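Local coordinates for protein thiazoline oxidase/subtilisin-like protease (Prochloron didemni, PDB 4H6X) that probably cleaves precursor peptides through a subtilisin-like protease domain and joins their ends by transamidation during the maturation of patellamides, at residues S78-G83 with G259-T264; A110-S115 with V268-T273; V226-A229 with P235-F238; T281-L286 with V330-A335. All coordinates share one frame; numbering follows the deposited sequence.

Interaction 1: residues S78-G83 with G259-T264; sequences SIRDQG and GAQPCT
Arg80, on the last turns of helix 70-82, lies alongside Gln261 from the loop 259-264, the two side chains running past each other in opposite directions. CB of Arg80 already points toward the loop, and CG stands opposite the backbone N (chi1 170°), which carries the chain away from its own helix. Farther out, CD passes Val268 CG2, and at chi3 (-86°) the chain bends. NE lies against Leu270 CD2, and NH1 comes near Val268 CG1, so the two strand residues flank the end of the arm and the guanidinium. The bend swings the guanidinium to Gln261. NH1 of Arg80 lies 4.0 Å from CB of Gln261, and it is also 3.1 Å from Gln261 NE2, which sits at the edge of the guanidinium in its plane. The two flat groups are turned 40° against each other. The modelled orientation of this amide is doubtful; turned over, it might give a hydrogen bond. NH2 forms a salt bridge with Asp108, which probably balances the positive charge in this partly buried place. Gly83 ends the helix in a Schellman motif, its positive phi being easy for a residue without a side chain, and Gly83 N bonds to Arg80 O at 2.9 Å. On the loop side Gln261 begins a type II turn that runs to Thr264, and Pro262 O receives a bond from Gln77. The contact thus ties helix 70-82 to the connection between strands 257-259 and 268-270, beside the probable Ser-His-Asp triad of a subtilisin-like protease.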
loop_
_atom_site.group_PDB
_atom_site.type_symbol
_atom_site.label_atom_id
_atom_site.label_comp_id
_atom_site.label_asym_id
_atom_site.label_seq_id
_atom_site.Cartn_x
_atom_site.Cartn_y
_atom_site.Cartn_z
ATOM N N SER A 78 -6.186 -9.627 -20.345
ATOM C CA SER A 78 -5.966 -10.811 -21.189
ATOM C C SER A 78 -4.485 -11.036 -21.466
ATOM O O SER A 78 -3.991 -12.160 -21.346
ATOM C CB SER A 78 -6.740 -10.717 -22.521
ATOM O OG SER A 78 -6.186 -11.627 -23.462
ATOM N N ILE A 79 -3.782 -9.966 -21.820
ATOM C CA ILE A 79 -2.330 -10.017 -22.024
ATOM C C ILE A 79 -1.573 -10.474 -20.762
ATOM O O ILE A 79 -0.644 -11.279 -20.854
ATOM C CB ILE A 79 -1.796 -8.664 -22.553
ATOM C CG1 ILE A 79 -2.301 -8.437 -23.988
ATOM C CG2 ILE A 79 -0.274 -8.611 -22.532
ATOM C CD1 ILE A 79 -2.243 -6.997 -24.463
ATOM N N ARG A 80 -1.981 -9.981 -19.591
ATOM C CA ARG A 80 -1.377 -10.430 -18.331
ATOM C C ARG A 80 -1.672 -11.918 -18.093
ATOM O O ARG A 80 -0.768 -12.689 -17.791
ATOM C CB ARG A 80 -1.898 -9.605 -17.157
ATOM C CG ARG A 80 -1.511 -10.151 -15.791
ATOM C CD ARG A 80 -2.423 -9.553 -14.738
ATOM N NE ARG A 80 -1.897 -8.287 -14.296
ATOM C CZ ARG A 80 -2.600 -7.271 -13.799
ATOM N NH1 ARG A 80 -3.927 -7.298 -13.689
ATOM N NH2 ARG A 80 -1.932 -6.198 -13.435
ATOM N N ASP A 81 -2.940 -12.298 -18.226
ATOM C CA ASP A 81 -3.378 -13.694 -18.058
ATOM C C ASP A 81 -2.648 -14.684 -18.980
ATOM O O ASP A 81 -2.457 -15.841 -18.615
ATOM C CB ASP A 81 -4.893 -13.805 -18.213
ATOM C CG ASP A 81 -5.652 -13.137 -17.066
ATOM O OD1 ASP A 81 -5.019 -12.762 -16.047
ATOM O OD2 ASP A 81 -6.892 -12.997 -17.176
ATOM N N GLN A 82 -2.233 -14.210 -20.154
ATOM C CA GLN A 82 -1.481 -15.001 -21.120
ATOM C C GLN A 82 -0.046 -15.220 -20.692
ATOM O O GLN A 82 0.610 -16.149 -21.161
ATOM C CB GLN A 82 -1.472 -14.315 -22.480
ATOM C CG GLN A 82 -2.806 -14.358 -23.216
ATOM C CD GLN A 82 -2.742 -13.576 -24.503
ATOM O OE1 GLN A 82 -1.811 -13.747 -25.293
ATOM N NE2 GLN A 82 -3.696 -12.682 -24.701
ATOM N N GLY A 83 0.455 -14.342 -19.828
ATOM C CA GLY A 83 1.804 -14.480 -19.295
ATOM C C GLY A 83 2.870 -14.023 -20.261
ATOM O O GLY A 83 4.017 -14.452 -20.164
ATOM N N GLY A 259 -4.719 -9.245 -4.910
ATOM C CA GLY A 259 -5.455 -8.006 -4.889
ATOM C C GLY A 259 -6.381 -7.868 -6.078
ATOM O O GLY A 259 -6.397 -8.722 -6.988
ATOM N N ALA A 260 -7.131 -6.774 -6.080
ATOM C CA ALA A 260 -8.123 -6.506 -7.123
ATOM C C ALA A 260 -7.537 -5.918 -8.410
ATOM O O ALA A 260 -6.462 -5.293 -8.399
ATOM C CB ALA A 260 -9.209 -5.600 -6.575
ATOM N N GLN A 261 -8.263 -6.117 -9.512
ATOM C CA GLN A 261 -7.952 -5.521 -10.798
ATOM C C GLN A 261 -9.244 -4.885 -11.342
ATOM O O GLN A 261 -10.343 -5.373 -11.046
ATOM C CB GLN A 261 -7.352 -6.558 -11.766
ATOM C CG GLN A 261 -8.314 -7.658 -12.209
ATOM C CD GLN A 261 -7.633 -8.889 -12.777
ATOM O OE1 GLN A 261 -8.025 -10.014 -12.460
ATOM N NE2 GLN A 261 -6.641 -8.696 -13.622
ATOM N N PRO A 262 -9.126 -3.783 -12.106
ATOM C CA PRO A 262 -10.313 -3.026 -12.530
ATOM C C PRO A 262 -11.333 -3.860 -13.316
ATOM O O PRO A 262 -10.946 -4.764 -14.060
ATOM C CB PRO A 262 -9.748 -1.940 -13.464
ATOM C CG PRO A 262 -8.280 -1.908 -13.234
ATOM C CD PRO A 262 -7.864 -3.199 -12.604
ATOM N N CYS A 263 -12.612 -3.524 -13.140
ATOM C CA CYS A 263 -13.728 -3.989 -13.987
ATOM C C CYS A 263 -14.109 -5.457 -13.832
ATOM O O CYS A 263 -14.900 -5.976 -14.620
ATOM C CB CYS A 263 -13.463 -3.683 -15.458
ATOM S SG CYS A 263 -13.243 -1.932 -15.801
ATOM N N THR A 264 -13.549 -6.124 -12.831
ATOM C CA THR A 264 -13.884 -7.515 -12.593
ATOM C C THR A 264 -13.777 -7.886 -11.126
ATOM O O THR A 264 -12.999 -7.299 -10.381
ATOM C CB THR A 264 -13.063 -8.498 -13.452
ATOM O OG1 THR A 264 -13.405 -9.834 -13.075
ATOM C CG2 THR A 264 -11.555 -8.309 -13.251
#

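Interaction 2: residues A110-S115 with V268-T273; sequences ACHVTS and VRLTGT
The imidazole of His112 meets Val268 with its edge and Leu270 with a face, so one ring serves a polar and an apolar partner at once. Its CG is anti to the backbone N (chi1 -155°), which extends the ring from helix 101-118 toward strand 268-270. His112 NE2 donates to Val268 O over 3.0 Å; the acceptor lies close to the ring plane, while the donor is tilted 30° from the carbonyl plane, and the bond is moderately bent (148° at the hydrogen). Leu270 slants across the ring and sets CD1 over one face, 3.8 Å from the His112 centroid, in a CH-pi contact displaced toward CD2. From the strand, CG1 of Val268 adds a looser touch, 4.0 Å from His112 CD2. Edge bond and covered face together limit rotation of the ring. Without the imidazole, as with an alanine here, the Val268 carbonyl is likely to lose this donor and the methyl of Leu270 the face it lies on. One turn along the helix, Ser115 OG donates to His112 O at 2.8 Å and accepts from Ala260 N. Beyond the strand, Gly272 takes the N-cap position of helix 273-293, which starts with the Gly-Thr-Ser-Met sequence familiar from subtilases. The contact joins the helix of His109 to the strand leading into the helix of Ser274, both of the probable catalytic triad of a subtilase.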
loop_
_atom_site.group_PDB
_atom_site.type_symbol
_atom_site.label_atom_id
_atom_site.label_comp_id
_atom_site.label_asym_id
_atom_site.label_seq_id
_atom_site.Cartn_x
_atom_site.Cartn_y
_atom_site.Cartn_z
ATOM N N ALA A 110 -3.279 0.876 -8.669
ATOM C CA ALA A 110 -4.119 1.501 -7.665
ATOM C C ALA A 110 -5.199 0.558 -7.139
ATOM O O ALA A 110 -5.450 0.534 -5.941
ATOM C CB ALA A 110 -4.759 2.770 -8.218
ATOM N N CYS A 111 -5.846 -0.205 -8.026
ATOM C CA CYS A 111 -6.890 -1.144 -7.564
ATOM C C CYS A 111 -6.295 -2.181 -6.642
ATOM O O CYS A 111 -6.884 -2.518 -5.620
ATOM C CB CYS A 111 -7.571 -1.885 -8.714
ATOM S SG CYS A 111 -8.643 -0.876 -9.749
ATOM N N HIS A 112 -5.149 -2.708 -7.051
ATOM C CA HIS A 112 -4.470 -3.761 -6.330
ATOM C C HIS A 112 -4.012 -3.250 -4.959
ATOM O O HIS A 112 -4.348 -3.835 -3.929
ATOM C CB HIS A 112 -3.267 -4.258 -7.133
ATOM C CG HIS A 112 -2.869 -5.659 -6.808
ATOM N ND1 HIS A 112 -2.054 -5.972 -5.742
ATOM C CD2 HIS A 112 -3.185 -6.840 -7.401
ATOM C CE1 HIS A 112 -1.875 -7.281 -5.696
ATOM N NE2 HIS A 112 -2.547 -7.831 -6.694
ATOM N N VAL A 113 -3.232 -2.173 -4.974
ATOM C CA VAL A 113 -2.687 -1.564 -3.748
ATOM C C VAL A 113 -3.808 -1.206 -2.774
ATOM O O VAL A 113 -3.734 -1.552 -1.616
ATOM C CB VAL A 113 -1.809 -0.332 -4.095
ATOM C CG1 VAL A 113 -1.630 0.603 -2.901
ATOM C CG2 VAL A 113 -0.463 -0.808 -4.601
ATOM N N THR A 114 -4.863 -0.561 -3.262
ATOM C CA THR A 114 -5.951 -0.117 -2.391
ATOM C C THR A 114 -6.682 -1.307 -1.756
ATOM O O THR A 114 -6.989 -1.285 -0.560
ATOM C CB THR A 114 -6.923 0.815 -3.142
ATOM O OG1 THR A 114 -6.185 1.914 -3.705
ATOM C CG2 THR A 114 -7.986 1.355 -2.215
ATOM N N SER A 115 -6.941 -2.342 -2.555
ATOM C CA SER A 115 -7.580 -3.564 -2.044
ATOM C C SER A 115 -6.707 -4.278 -0.999
ATOM O O SER A 115 -7.223 -4.829 -0.017
ATOM C CB SER A 115 -7.956 -4.511 -3.201
ATOM O OG SER A 115 -6.799 -5.118 -3.784
ATOM N N VAL A 268 -6.163 -11.031 -8.591
ATOM C CA VAL A 268 -4.953 -11.478 -9.274
ATOM C C VAL A 268 -3.760 -11.341 -8.333
ATOM O O VAL A 268 -3.710 -10.422 -7.517
ATOM C CB VAL A 268 -4.717 -10.714 -10.610
ATOM C CG1 VAL A 268 -4.500 -9.211 -10.392
ATOM C CG2 VAL A 268 -3.565 -11.319 -11.395
ATOM N N ARG A 269 -2.814 -12.268 -8.440
ATOM C CA ARG A 269 -1.595 -12.208 -7.648
ATOM C C ARG A 269 -0.453 -11.573 -8.436
ATOM O O ARG A 269 -0.146 -11.974 -9.560
ATOM C CB ARG A 269 -1.223 -13.598 -7.124
ATOM C CG ARG A 269 -2.271 -14.156 -6.169
ATOM C CD ARG A 269 -1.800 -15.400 -5.424
ATOM N NE ARG A 269 -2.850 -15.881 -4.528
ATOM C CZ ARG A 269 -2.899 -15.654 -3.218
ATOM N NH1 ARG A 269 -1.940 -14.952 -2.609
ATOM N NH2 ARG A 269 -3.913 -16.125 -2.517
ATOM N N LEU A 270 0.162 -10.557 -7.840
ATOM C CA LEU A 270 1.220 -9.801 -8.491
ATOM C C LEU A 270 2.444 -9.767 -7.592
ATOM O O LEU A 270 2.345 -10.020 -6.395
ATOM C CB LEU A 270 0.754 -8.368 -8.824
ATOM C CG LEU A 270 -0.479 -8.209 -9.727
ATOM C CD1 LEU A 270 -0.809 -6.734 -9.910
ATOM C CD2 LEU A 270 -0.202 -8.860 -11.079
ATOM N N THR A 271 3.586 -9.425 -8.182
ATOM C CA THR A 271 4.874 -9.485 -7.513
ATOM C C THR A 271 5.640 -8.179 -7.767
ATOM O O THR A 271 5.640 -7.677 -8.887
ATOM C CB THR A 271 5.657 -10.737 -7.991
ATOM O OG1 THR A 271 4.962 -11.905 -7.549
ATOM C CG2 THR A 271 7.082 -10.785 -7.420
ATOM N N GLY A 272 6.258 -7.619 -6.725
ATOM C CA GLY A 272 7.067 -6.389 -6.848
ATOM C C GLY A 272 7.219 -5.708 -5.496
ATOM O O GLY A 272 6.470 -6.017 -4.568
ATOM N N THR A 273 8.177 -4.784 -5.371
ATOM C CA THR A 273 8.342 -4.035 -4.119
ATOM C C THR A 273 7.133 -3.168 -3.827
ATOM O O THR A 273 6.820 -2.930 -2.667
ATOM C CB THR A 273 9.591 -3.128 -4.083
ATOM O OG1 THR A 273 9.576 -2.213 -5.193
ATOM C CG2 THR A 273 10.867 -3.951 -4.067
#

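Interaction 3: residues V226-A229 with P235-F238; sequences VGAA and PCHF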
loop_
_atom_site.group_PDB
_atom_site.type_symbol
_atom_site.label_atom_id
_atom_site.label_comp_id
_atom_site.label_asym_id
_atom_site.label_seq_id
_atom_site.Cartn_x
_atom_site.Cartn_y
_atom_site.Cartn_z
ATOM N N VAL A 226 10.212 0.091 1.669
ATOM C CA VAL A 226 9.800 -1.311 1.754
ATOM C C VAL A 226 10.350 -2.128 0.593
ATOM O O VAL A 226 10.173 -1.770 -0.569
ATOM C CB VAL A 226 8.272 -1.477 1.855
ATOM C CG1 VAL A 226 7.917 -2.949 2.047
ATOM C CG2 VAL A 226 7.715 -0.638 3.004
ATOM N N GLY A 227 11.041 -3.214 0.926
ATOM C CA GLY A 227 11.526 -4.171 -0.066
ATOM C C GLY A 227 10.586 -5.366 -0.101
ATOM O O GLY A 227 9.758 -5.540 0.800
ATOM N N ALA A 228 10.728 -6.189 -1.138
ATOM C CA ALA A 228 9.873 -7.362 -1.340
ATOM C C ALA A 228 10.571 -8.675 -0.981
ATOM O O ALA A 228 11.678 -8.961 -1.457
ATOM C CB ALA A 228 9.375 -7.408 -2.777
ATOM N N ALA A 229 9.910 -9.456 -0.132
ATOM C CA ALA A 229 10.332 -10.814 0.205
ATOM C C ALA A 229 9.607 -11.831 -0.670
ATOM O O ALA A 229 8.445 -11.639 -1.046
ATOM C CB ALA A 229 10.054 -11.109 1.677
ATOM N N PRO A 235 14.710 -12.152 0.289
ATOM C CA PRO A 235 14.479 -11.046 -0.644
ATOM C C PRO A 235 14.393 -11.457 -2.111
ATOM O O PRO A 235 15.211 -12.247 -2.594
ATOM C CB PRO A 235 15.689 -10.122 -0.424
ATOM C CG PRO A 235 16.701 -10.940 0.295
ATOM C CD PRO A 235 15.918 -11.932 1.104
ATOM N N CYS A 236 13.398 -10.912 -2.808
ATOM C CA CYS A 236 13.312 -11.049 -4.253
ATOM C C CYS A 236 14.565 -10.390 -4.838
ATOM O O CYS A 236 15.103 -9.438 -4.254
ATOM C CB CYS A 236 12.026 -10.403 -4.790
ATOM S SG CYS A 236 10.469 -11.105 -4.175
ATOM N N HIS A 237 15.039 -10.909 -5.967
ATOM C CA HIS A 237 16.307 -10.466 -6.564
ATOM C C HIS A 237 16.255 -9.052 -7.160
ATOM O O HIS A 237 17.279 -8.355 -7.229
ATOM C CB HIS A 237 16.760 -11.467 -7.629
ATOM C CG HIS A 237 15.876 -11.497 -8.837
ATOM N ND1 HIS A 237 14.690 -12.199 -8.873
ATOM C CD2 HIS A 237 15.991 -10.890 -10.044
ATOM C CE1 HIS A 237 14.118 -12.033 -10.055
ATOM N NE2 HIS A 237 14.888 -11.242 -10.782
ATOM N N PHE A 238 15.065 -8.640 -7.597
ATOM C CA PHE A 238 14.869 -7.327 -8.219
ATOM C C PHE A 238 14.758 -6.206 -7.180
ATOM O O PHE A 238 14.883 -5.027 -7.517
ATOM C CB PHE A 238 13.616 -7.338 -9.113
ATOM C CG PHE A 238 12.384 -7.886 -8.431
ATOM C CD1 PHE A 238 11.668 -7.111 -7.512
ATOM C CD2 PHE A 238 11.942 -9.182 -8.700
ATOM C CE1 PHE A 238 10.546 -7.621 -6.873
ATOM C CE2 PHE A 238 10.817 -9.694 -8.070
ATOM C CZ PHE A 238 10.116 -8.910 -7.156
#
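A single beta bridge, between Ala229 and Pro235, joins the C-terminal end of strand 224-229 to the loop that follows it. The CA atoms of Ala229 and Pro235 are 4.2 Å apart, and a backbone hydrogen bond fixes the pairing: Cys236 N gives its proton to Ala228 O at 2.9 Å and 163°. The same oxygen also receives a CA-H contact from Pro235 CA at 3.6 Å. Proline has no N-H of its own, and the bond is supplied by the next residue instead. Cys236 directs its side chain toward the strand, with SG beside the backbone N (chi1 -61°), and there SG lies 3.7 Å from Ala229 C. The small methyl of Ala228 suits this place: Cys236 SG lies 4.1 Å from Ala228 CB, and Phe238 CE1 is 4.3 Å from the same CB. The Phe238 ring has Cys236 CB above one face, toward the rim, so Phe238 packs on its own loop as well as near the strand. Ala228 N is bonded to Ser239 OG, which holds this residue on its amide too. Chemically, one nearly straight backbone bond supplies the direction of the contact; the Cys236 side chain lies beside the bonded oxygen, while the ring packs on Ala228 CB and Cys236 CB.

Interaction 4: residues T281-L286 with V330-A335; sequences TGISAL and VNIPGA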
loop_
_atom_site.group_PDB
_atom_site.type_symbol
_atom_site.label_atom_id
_atom_site.label_comp_id
_atom_site.label_asym_id
_atom_site.label_seq_id
_atom_site.Cartn_x
_atom_site.Cartn_y
_atom_site.Cartn_z
ATOM N N THR A 281 2.084 -0.474 4.831
ATOM C CA THR A 281 1.155 0.601 5.083
ATOM C C THR A 281 -0.021 0.085 5.935
ATOM O O THR A 281 -0.429 0.734 6.899
ATOM C CB THR A 281 0.675 1.250 3.761
ATOM O OG1 THR A 281 1.742 2.039 3.207
ATOM C CG2 THR A 281 -0.529 2.142 3.993
ATOM N N GLY A 282 -0.546 -1.083 5.590
ATOM C CA GLY A 282 -1.649 -1.683 6.362
ATOM C C GLY A 282 -1.231 -2.018 7.793
ATOM O O GLY A 282 -1.955 -1.734 8.748
ATOM N N ILE A 283 -0.059 -2.626 7.935
ATOM C CA ILE A 283 0.452 -3.006 9.261
ATOM C C ILE A 283 0.635 -1.747 10.108
ATOM O O ILE A 283 0.166 -1.678 11.249
ATOM C CB ILE A 283 1.750 -3.856 9.160
ATOM C CG1 ILE A 283 1.412 -5.220 8.519
ATOM C CG2 ILE A 283 2.397 -4.027 10.536
ATOM C CD1 ILE A 283 2.584 -6.145 8.301
ATOM N N SER A 284 1.287 -0.745 9.518
ATOM C CA SER A 284 1.498 0.537 10.182
ATOM C C SER A 284 0.190 1.163 10.625
ATOM O O SER A 284 0.098 1.689 11.732
ATOM C CB SER A 284 2.277 1.495 9.270
ATOM O OG SER A 284 3.565 0.975 8.984
ATOM N N ALA A 285 -0.828 1.104 9.773
ATOM C CA ALA A 285 -2.150 1.637 10.134
ATOM C C ALA A 285 -2.825 0.845 11.272
ATOM O O ALA A 285 -3.477 1.423 12.150
ATOM C CB ALA A 285 -3.058 1.669 8.916
ATOM N N LEU A 286 -2.692 -0.476 11.238
ATOM C CA LEU A 286 -3.170 -1.295 12.353
ATOM C C LEU A 286 -2.487 -0.900 13.683
ATOM O O LEU A 286 -3.145 -0.794 14.726
ATOM C CB LEU A 286 -2.959 -2.786 12.055
ATOM C CG LEU A 286 -3.794 -3.483 10.962
ATOM C CD1 LEU A 286 -3.501 -4.977 10.963
ATOM C CD2 LEU A 286 -5.294 -3.256 11.102
ATOM N N VAL A 330 9.789 -7.831 8.379
ATOM C CA VAL A 330 8.799 -7.303 9.325
ATOM C C VAL A 330 8.586 -8.254 10.504
ATOM O O VAL A 330 8.434 -9.471 10.314
ATOM C CB VAL A 330 7.453 -6.959 8.622
ATOM C CG1 VAL A 330 6.847 -8.182 7.947
ATOM C CG2 VAL A 330 6.455 -6.325 9.585
ATOM N N ASN A 331 8.568 -7.685 11.708
ATOM C CA ASN A 331 8.435 -8.446 12.947
ATOM C C ASN A 331 7.344 -7.828 13.799
ATOM O O ASN A 331 7.619 -7.102 14.756
ATOM C CB ASN A 331 9.788 -8.471 13.693
ATOM C CG ASN A 331 9.754 -9.265 14.999
ATOM O OD1 ASN A 331 8.775 -9.937 15.313
ATOM N ND2 ASN A 331 10.833 -9.162 15.778
ATOM N N ILE A 332 6.095 -8.120 13.444
ATOM C CA ILE A 332 4.947 -7.642 14.202
ATOM C C ILE A 332 5.052 -7.940 15.715
ATOM O O ILE A 332 4.859 -7.039 16.531
ATOM C CB ILE A 332 3.608 -8.162 13.618
ATOM C CG1 ILE A 332 3.280 -7.452 12.290
ATOM C CG2 ILE A 332 2.469 -7.953 14.599
ATOM C CD1 ILE A 332 2.021 -7.986 11.614
ATOM N N PRO A 333 5.338 -9.205 16.100
ATOM C CA PRO A 333 5.390 -9.453 17.562
ATOM C C PRO A 333 6.424 -8.573 18.285
ATOM O O PRO A 333 6.124 -7.988 19.334
ATOM C CB PRO A 333 5.787 -10.945 17.650
ATOM C CG PRO A 333 5.346 -11.532 16.344
ATOM C CD PRO A 333 5.595 -10.436 15.327
ATOM N N GLY A 334 7.626 -8.460 17.728
ATOM C CA GLY A 334 8.649 -7.574 18.314
ATOM C C GLY A 334 8.222 -6.108 18.379
ATOM O O GLY A 334 8.468 -5.415 19.377
ATOM N N ALA A 335 7.570 -5.628 17.314
ATOM C CA ALA A 335 7.121 -4.240 17.240
ATOM C C ALA A 335 5.977 -3.960 18.220
ATOM O O ALA A 335 5.889 -2.873 18.798
ATOM C CB ALA A 335 6.711 -3.884 15.811
#
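Ile283 is the residue of helix 273-293 that meets Val330 and Ile332, and the turns around it face other parts of the fold. First comes Thr281, turned to Ile170 and His172 of strand 170-173, and its carbonyl accepts Ala285 N at 2.9 Å. Gly282 follows and continues the helix, its O taking Leu286 N. Then Ile283 points toward the second segment. With CG1 anti to the carbonyl carbon (chi1 -67°) and CD1 extended beyond it, the side chain reaches out by its full length. Ile283 CD1 and Val330 CG2 approach tip to tip at 4.1 Å, whereas Ile332 comes at a slant, placing its CD1 3.8 Å from Ile283 CD1 and its CG1 3.9 Å from Ile283 CG2. Branched aliphatic residues suit this place: Ile283 offers CG1, CG2 and CD1, Ile332 its CG1 and CD1, Val330 its CG2, all apolar and buried. Trimming Ile283 to an alanine is likely to open a gap beside Val330 and Ile332, whose methyls would lose their partner. Next, Ser284 turns its hydroxyl back to Met280 O, while Ala285, small, fits against Ile170. Leu286 closes the segment and touches Leu23 and His24 of helix 20-26. Across the seam, Asn331 is the N-cap of helix 332-340: its OD1 accepts Gly334 N at 3.1 Å, the donor lying above the carbonyl plane, and its ND2 bonds to Thr310 O. Helix 273-293 therefore sits between strand 170-173 of the parallel sheet and the start of helix 332-340, with helices 20-26 and 300-309 packed against the same pair of segments.

Interactions 1 and 2 are neighbours, centres 11 Å apart, and are stitched together by Gly259 O to Val268 N, a probable hydrogen bond. Along the chain their segments alternate. Interaction 3 is nested within the loops closed by both; it touches interaction 2, where Thr271 and Gly272 pack on Phe238, but stays about 14 Å from interaction 1 between nearest atoms. Interaction 4 comes last, on helix 273-293, which follows strand 268-270 of interaction 2; it lies across the chain's centre from interaction 1. Interactions 1 and 2 lie near the probable catalytic residues, while 3 and 4 involve the end of a sheet strand and the C-terminal helices of the subtilisin-like fold.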